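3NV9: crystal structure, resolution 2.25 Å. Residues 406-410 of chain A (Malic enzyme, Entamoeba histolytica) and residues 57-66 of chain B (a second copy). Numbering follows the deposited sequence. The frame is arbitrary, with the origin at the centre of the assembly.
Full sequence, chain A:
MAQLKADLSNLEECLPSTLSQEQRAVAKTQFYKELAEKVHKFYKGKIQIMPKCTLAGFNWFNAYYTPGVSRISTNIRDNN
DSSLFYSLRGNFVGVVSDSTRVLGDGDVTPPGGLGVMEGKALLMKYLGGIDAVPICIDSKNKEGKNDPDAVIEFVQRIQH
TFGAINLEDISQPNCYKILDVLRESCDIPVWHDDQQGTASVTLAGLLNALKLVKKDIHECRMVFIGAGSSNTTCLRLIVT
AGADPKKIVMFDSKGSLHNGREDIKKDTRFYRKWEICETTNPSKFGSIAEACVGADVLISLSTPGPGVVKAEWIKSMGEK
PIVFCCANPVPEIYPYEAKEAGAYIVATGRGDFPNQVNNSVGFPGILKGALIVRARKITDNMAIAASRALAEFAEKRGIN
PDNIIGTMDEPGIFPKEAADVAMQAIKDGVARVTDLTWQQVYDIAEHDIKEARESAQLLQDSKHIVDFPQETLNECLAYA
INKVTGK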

ATOM      1  N   GLY A 406     -22.387 -15.034  12.249  1.00 23.70           N
ATOM      2  CA  GLY A 406     -21.498 -15.702  11.294  1.00 22.92           C
ATOM      3  C   GLY A 406     -20.043 -15.483  11.646  1.00 22.28           C
ATOM      4  O   GLY A 406     -19.670 -14.454  12.261  1.00 22.23           O
ATOM      5  N   THR A 407     -19.212 -16.412  11.208  1.00 21.28           N
ATOM      6  CA  THR A 407     -17.815 -16.440  11.603  1.00 21.05           C
ATOM      7  C   THR A 407     -16.936 -16.134  10.368  1.00 20.96           C
ATOM      8  O   THR A 407     -17.435 -16.128   9.216  1.00 20.75           O
ATOM      9  N   MET A 408     -15.669 -15.847  10.639  1.00 19.57           N
ATOM     10  CA  MET A 408     -14.693 -15.546   9.611  1.00 20.90           C
ATOM     11  C   MET A 408     -14.365 -16.757   8.733  1.00 20.30           C
ATOM     12  O   MET A 408     -13.831 -16.607   7.616  1.00 19.32           O
ATOM     13  N   ASP A 409     -14.729 -17.940   9.206  1.00 20.27           N
ATOM     14  CA  ASP A 409     -14.639 -19.149   8.391  1.00 22.01           C
ATOM     15  C   ASP A 409     -15.782 -19.374   7.344  1.00 22.46           C
ATOM     16  O   ASP A 409     -15.817 -20.409   6.689  1.00 22.18           O
ATOM     17  N   GLU A 410     -16.728 -18.435   7.257  1.00 22.74           N
ATOM     18  CA  GLU A 410     -17.934 -18.585   6.395  1.00 24.23           C
ATOM     19  C   GLU A 410     -17.960 -17.499   5.275  1.00 22.80           C
ATOM     20  O   GLU A 410     -18.660 -16.521   5.345  1.00 22.26           O
TER
ATOM     21  N   GLY B  57      -6.205 -22.718   8.673  1.00 24.83           N
ATOM     22  CA  GLY B  57      -7.455 -22.920   9.362  1.00 23.85           C
ATOM     23  C   GLY B  57      -7.875 -21.706  10.145  1.00 24.10           C
ATOM     24  O   GLY B  57      -7.066 -20.798  10.426  1.00 23.21           O
ATOM     25  N   PHE B  58      -9.140 -21.729  10.558  1.00 24.27           N
ATOM     26  CA  PHE B  58      -9.788 -20.569  11.133  1.00 24.17           C
ATOM     27  C   PHE B  58      -9.004 -19.983  12.298  1.00 23.49           C
ATOM     28  O   PHE B  58      -8.858 -18.786  12.405  1.00 23.26           O
ATOM     29  N   ASN B  59      -8.486 -20.828  13.166  1.00 22.83           N
ATOM     30  CA  ASN B  59      -7.881 -20.348  14.375  1.00 23.14           C
ATOM     31  C   ASN B  59      -6.538 -19.594  14.197  1.00 23.16           C
ATOM     32  O   ASN B  59      -6.073 -18.939  15.117  1.00 21.60           O
ATOM     33  N   TRP B  60      -5.935 -19.667  13.011  1.00 22.29           N
ATOM     34  CA  TRP B  60      -4.733 -18.876  12.739  1.00 22.01           C
ATOM     35  C   TRP B  60      -5.049 -17.335  12.861  1.00 22.71           C
ATOM     36  O   TRP B  60      -4.152 -16.483  13.164  1.00 21.03           O
ATOM     37  N   PHE B  61      -6.313 -16.993  12.594  1.00 20.44           N
ATOM     38  CA  PHE B  61      -6.741 -15.632  12.783  1.00 20.69           C
ATOM     39  C   PHE B  61      -6.544 -15.159  14.244  1.00 19.78           C
ATOM     40  O   PHE B  61      -6.317 -13.990  14.467  1.00 19.52           O
ATOM     41  N   ASN B  62      -6.688 -16.053  15.225  1.00 19.48           N
ATOM     42  CA  ASN B  62      -6.445 -15.701  16.638  1.00 19.43           C
ATOM     43  C   ASN B  62      -5.020 -15.237  16.924  1.00 19.74           C
ATOM     44  O   ASN B  62      -4.768 -14.629  17.987  1.00 20.05           O
ATOM     45  N   ALA B  63      -4.098 -15.555  15.998  1.00 18.54           N
ATOM     46  CA  ALA B  63      -2.685 -15.191  16.123  1.00 18.48           C
ATOM     47  C   ALA B  63      -2.410 -13.977  15.205  1.00 18.75           C
ATOM     48  O   ALA B  63      -1.613 -13.106  15.551  1.00 19.58           O
ATOM     49  N   TYR B  64      -3.108 -13.902  14.078  1.00 17.83           N
ATOM     50  CA  TYR B  64      -3.014 -12.769  13.176  1.00 18.68           C
ATOM     51  C   TYR B  64      -3.791 -11.511  13.596  1.00 19.85           C
ATOM     52  O   TYR B  64      -3.548 -10.394  13.080  1.00 20.87           O
ATOM     53  N   TYR B  65      -4.698 -11.730  14.529  1.00 19.83           N
ATOM     54  CA  TYR B  65      -5.743 -10.831  14.895  1.00 21.81           C
ATOM     55  C   TYR B  65      -5.970 -11.046  16.391  1.00 22.23           C
ATOM     56  O   TYR B  65      -5.125 -11.618  17.078  1.00 23.53           O
ATOM     57  N   THR B  66      -7.079 -10.595  16.932  1.00 24.03           N
ATOM     58  CA  THR B  66      -7.280 -10.716  18.376  1.00 25.13           C
ATOM     59  C   THR B  66      -7.547 -12.153  18.736  1.00 23.18           C
ATOM     60  O   THR B  66      -8.244 -12.834  17.990  1.00 23.53           O
TER

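The contact between the two copies of malic enzyme in this region is small and largely apolar: a type I beta turn from Thr A407 to Glu A410 brings Thr A407, Met A408 and Asp A409 against Phe B58, Phe B61 and Tyr B65 of chain B, and the two stretches together bury 285 Å². Gly A406, which leads into the turn, has no side chain and makes no contact across the interface.

Thr A407 points toward chain B in the p rotamer, but it only grazes the partner, with OG1 4.5 Å from CE1 of Phe B58. Its hydroxyl is used mainly within the turn, where Asp A409 N donates to Thr A407 OG1 at 3.1 Å. The backbone bond from Glu A410 N to Thr A407 O (3.1 Å) closes the same turn.

Met A408 is the centre of the contact, with 101 Å² covered by the other stretch. Its CB points toward chain B, and the m, t, m conformation places the side chain among Phe B58, Phe B61 and Tyr B65, all three of which also direct their CA-to-CB bonds toward chain A. Met A408 CB meets the edge of the Phe B58 ring, 3.8 Å from CE1. Met A408 SD lies over one face of the Phe B61 ring, 4.5 Å from its centroid and 26° off the normal, a sulfur-aromatic arrangement in which the polarizable sulfur rests against the ring's pi cloud. The terminal methyl, Met A408 CE, packs 3.6 Å from Phe B61 CB and 4.3 Å from Tyr B65 CD1, and also lies 4.0 Å from Phe B58 CE1. Met A408 SD approaches the Tyr B65 ring obliquely, at 5.4 Å from the centroid. Phe B61 adopts the m rotamer, whereas Phe B58 and Tyr B65 are both t.

Asp A409, in the t rotamer, leaves the backbone sideways to chain B. Its CB packs 3.8 Å from Phe B58 CD1, and its N lies 3.7 Å from that same carbon, so the ring touches both the backbone and the root of the side chain. No direct hydrogen bond joins the stretches; instead, water 1 bridges them, donating to Asp A409 OD1 at 3.2 Å and accepting from Phe B58 N at 2.8 Å.

Glu A410 lies out of reach of chain B. Its m, t side chain folds back along its own stretch, where OE1 accepts a hydrogen bond from Thr A407 N at 3.0 Å and helps hold the turn together.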

ATOM      1  CB  THR A 407     -17.422 -17.821  12.244  1.00 20.92           C
ATOM      2  OG1 THR A 407     -16.990 -18.746  11.214  1.00 21.97           O
ATOM      3  CG2 THR A 407     -18.606 -18.417  13.054  1.00 19.56           C
ATOM      4  CB  MET A 408     -13.388 -14.981  10.198  1.00 20.53           C
ATOM      5  CG  MET A 408     -13.563 -13.696  10.956  1.00 20.21           C
ATOM      6  SD  MET A 408     -11.925 -13.010  11.278  1.00 24.45           S
ATOM      7  CE  MET A 408     -11.441 -13.962  12.760  1.00 19.91           C
ATOM      8  CB  ASP A 409     -14.650 -20.344   9.332  1.00 22.83           C
ATOM      9  CG  ASP A 409     -13.911 -21.524   8.747  1.00 25.53           C
ATOM     10  OD1 ASP A 409     -12.929 -21.300   7.990  1.00 28.16           O
ATOM     11  OD2 ASP A 409     -14.343 -22.656   8.994  1.00 28.28           O
ATOM     12  CB  GLU A 410     -19.215 -18.580   7.217  1.00 24.38           C
ATOM     13  CG  GLU A 410     -19.362 -19.787   8.205  1.00 25.52           C
ATOM     14  CD  GLU A 410     -20.636 -19.665   9.100  1.00 27.18           C
ATOM     15  OE1 GLU A 410     -20.719 -18.717   9.924  1.00 28.84           O
ATOM     16  OE2 GLU A 410     -21.560 -20.498   8.979  1.00 27.01           O
TER
ATOM     17  CB  PHE B  58     -11.219 -20.896  11.572  1.00 24.58           C
ATOM     18  CG  PHE B  58     -11.810 -19.849  12.475  1.00 25.69           C
ATOM     19  CD1 PHE B  58     -12.405 -18.711  11.933  1.00 29.77           C
ATOM     20  CD2 PHE B  58     -11.736 -19.976  13.846  1.00 26.94           C
ATOM     21  CE1 PHE B  58     -12.938 -17.690  12.754  1.00 30.99           C
ATOM     22  CE2 PHE B  58     -12.251 -18.993  14.685  1.00 29.96           C
ATOM     23  CZ  PHE B  58     -12.844 -17.835  14.154  1.00 32.12           C
ATOM     24  CB  ASN B  59      -7.751 -21.504  15.346  1.00 24.03           C
ATOM     25  CG  ASN B  59      -9.129 -22.001  15.863  1.00 26.90           C
ATOM     26  OD1 ASN B  59      -9.706 -22.990  15.362  1.00 31.52           O
ATOM     27  ND2 ASN B  59      -9.648 -21.312  16.830  1.00 24.13           N
ATOM     28  CB  TRP B  60      -4.161 -19.256  11.366  1.00 21.47           C
ATOM     29  CG  TRP B  60      -3.240 -20.462  11.484  1.00 22.61           C
ATOM     30  CD1 TRP B  60      -3.537 -21.783  11.190  1.00 19.92           C
ATOM     31  CD2 TRP B  60      -1.907 -20.456  11.983  1.00 21.00           C
ATOM     32  NE1 TRP B  60      -2.470 -22.577  11.468  1.00 19.18           N
ATOM     33  CE2 TRP B  60      -1.441 -21.797  11.936  1.00 21.76           C
ATOM     34  CE3 TRP B  60      -1.048 -19.445  12.444  1.00 20.68           C
ATOM     35  CZ2 TRP B  60      -0.152 -22.167  12.363  1.00 18.49           C
ATOM     36  CZ3 TRP B  60       0.242 -19.803  12.861  1.00 22.98           C
ATOM     37  CH2 TRP B  60       0.668 -21.167  12.836  1.00 22.35           C
ATOM     38  CB  PHE B  61      -8.212 -15.471  12.416  1.00 19.89           C
ATOM     39  CG  PHE B  61      -8.495 -15.635  10.975  1.00 23.93           C
ATOM     40  CD1 PHE B  61      -7.652 -15.077  10.022  1.00 26.88           C
ATOM     41  CD2 PHE B  61      -9.632 -16.347  10.557  1.00 25.21           C
ATOM     42  CE1 PHE B  61      -7.921 -15.217   8.654  1.00 31.09           C
ATOM     43  CE2 PHE B  61      -9.913 -16.503   9.211  1.00 27.91           C
ATOM     44  CZ  PHE B  61      -9.065 -15.930   8.250  1.00 29.69           C
ATOM     45  CB  ASN B  62      -6.809 -16.878  17.530  1.00 18.69           C
ATOM     46  CG  ASN B  62      -8.304 -17.246  17.391  1.00 21.36           C
ATOM     47  OD1 ASN B  62      -9.107 -16.371  17.101  1.00 19.78           O
ATOM     48  ND2 ASN B  62      -8.645 -18.550  17.481  1.00 19.02           N
ATOM     49  CB  ALA B  63      -1.784 -16.351  15.767  1.00 16.30           C
ATOM     50  CB  TYR B  64      -3.472 -13.184  11.764  1.00 17.65           C
ATOM     51  CG  TYR B  64      -2.624 -14.232  11.120  1.00 17.09           C
ATOM     52  CD1 TYR B  64      -1.250 -14.278  11.331  1.00 16.89           C
ATOM     53  CD2 TYR B  64      -3.208 -15.216  10.293  1.00 19.41           C
ATOM     54  CE1 TYR B  64      -0.469 -15.287  10.743  1.00 18.25           C
ATOM     55  CE2 TYR B  64      -2.435 -16.201   9.698  1.00 19.87           C
ATOM     56  CZ  TYR B  64      -1.060 -16.232   9.919  1.00 18.92           C
ATOM     57  OH  TYR B  64      -0.278 -17.223   9.298  1.00 22.93           O
ATOM     58  CB  TYR B  65      -6.993 -11.217  14.083  1.00 21.81           C
ATOM     59  CG  TYR B  65      -8.048 -10.147  13.927  1.00 22.72           C
ATOM     60  CD1 TYR B  65      -9.379 -10.414  14.188  1.00 23.35           C
ATOM     61  CD2 TYR B  65      -7.714  -8.860  13.488  1.00 23.74           C
ATOM     62  CE1 TYR B  65     -10.364  -9.404  14.020  1.00 24.37           C
ATOM     63  CE2 TYR B  65      -8.686  -7.879  13.298  1.00 21.70           C
ATOM     64  CZ  TYR B  65     -10.003  -8.147  13.566  1.00 19.28           C
ATOM     65  OH  TYR B  65     -10.953  -7.147  13.408  1.00 18.26           O
ATOM     66  CB  THR B  66      -8.494  -9.919  18.870  1.00 26.94           C
ATOM     67  OG1 THR B  66      -9.610 -10.162  17.979  1.00 29.57           O
ATOM     68  CG2 THR B  66      -8.196  -8.531  18.838  1.00 28.32           C
TER
HETATM   69  O   HOH W   1     -10.946 -23.437   9.226  1.00 33.21           O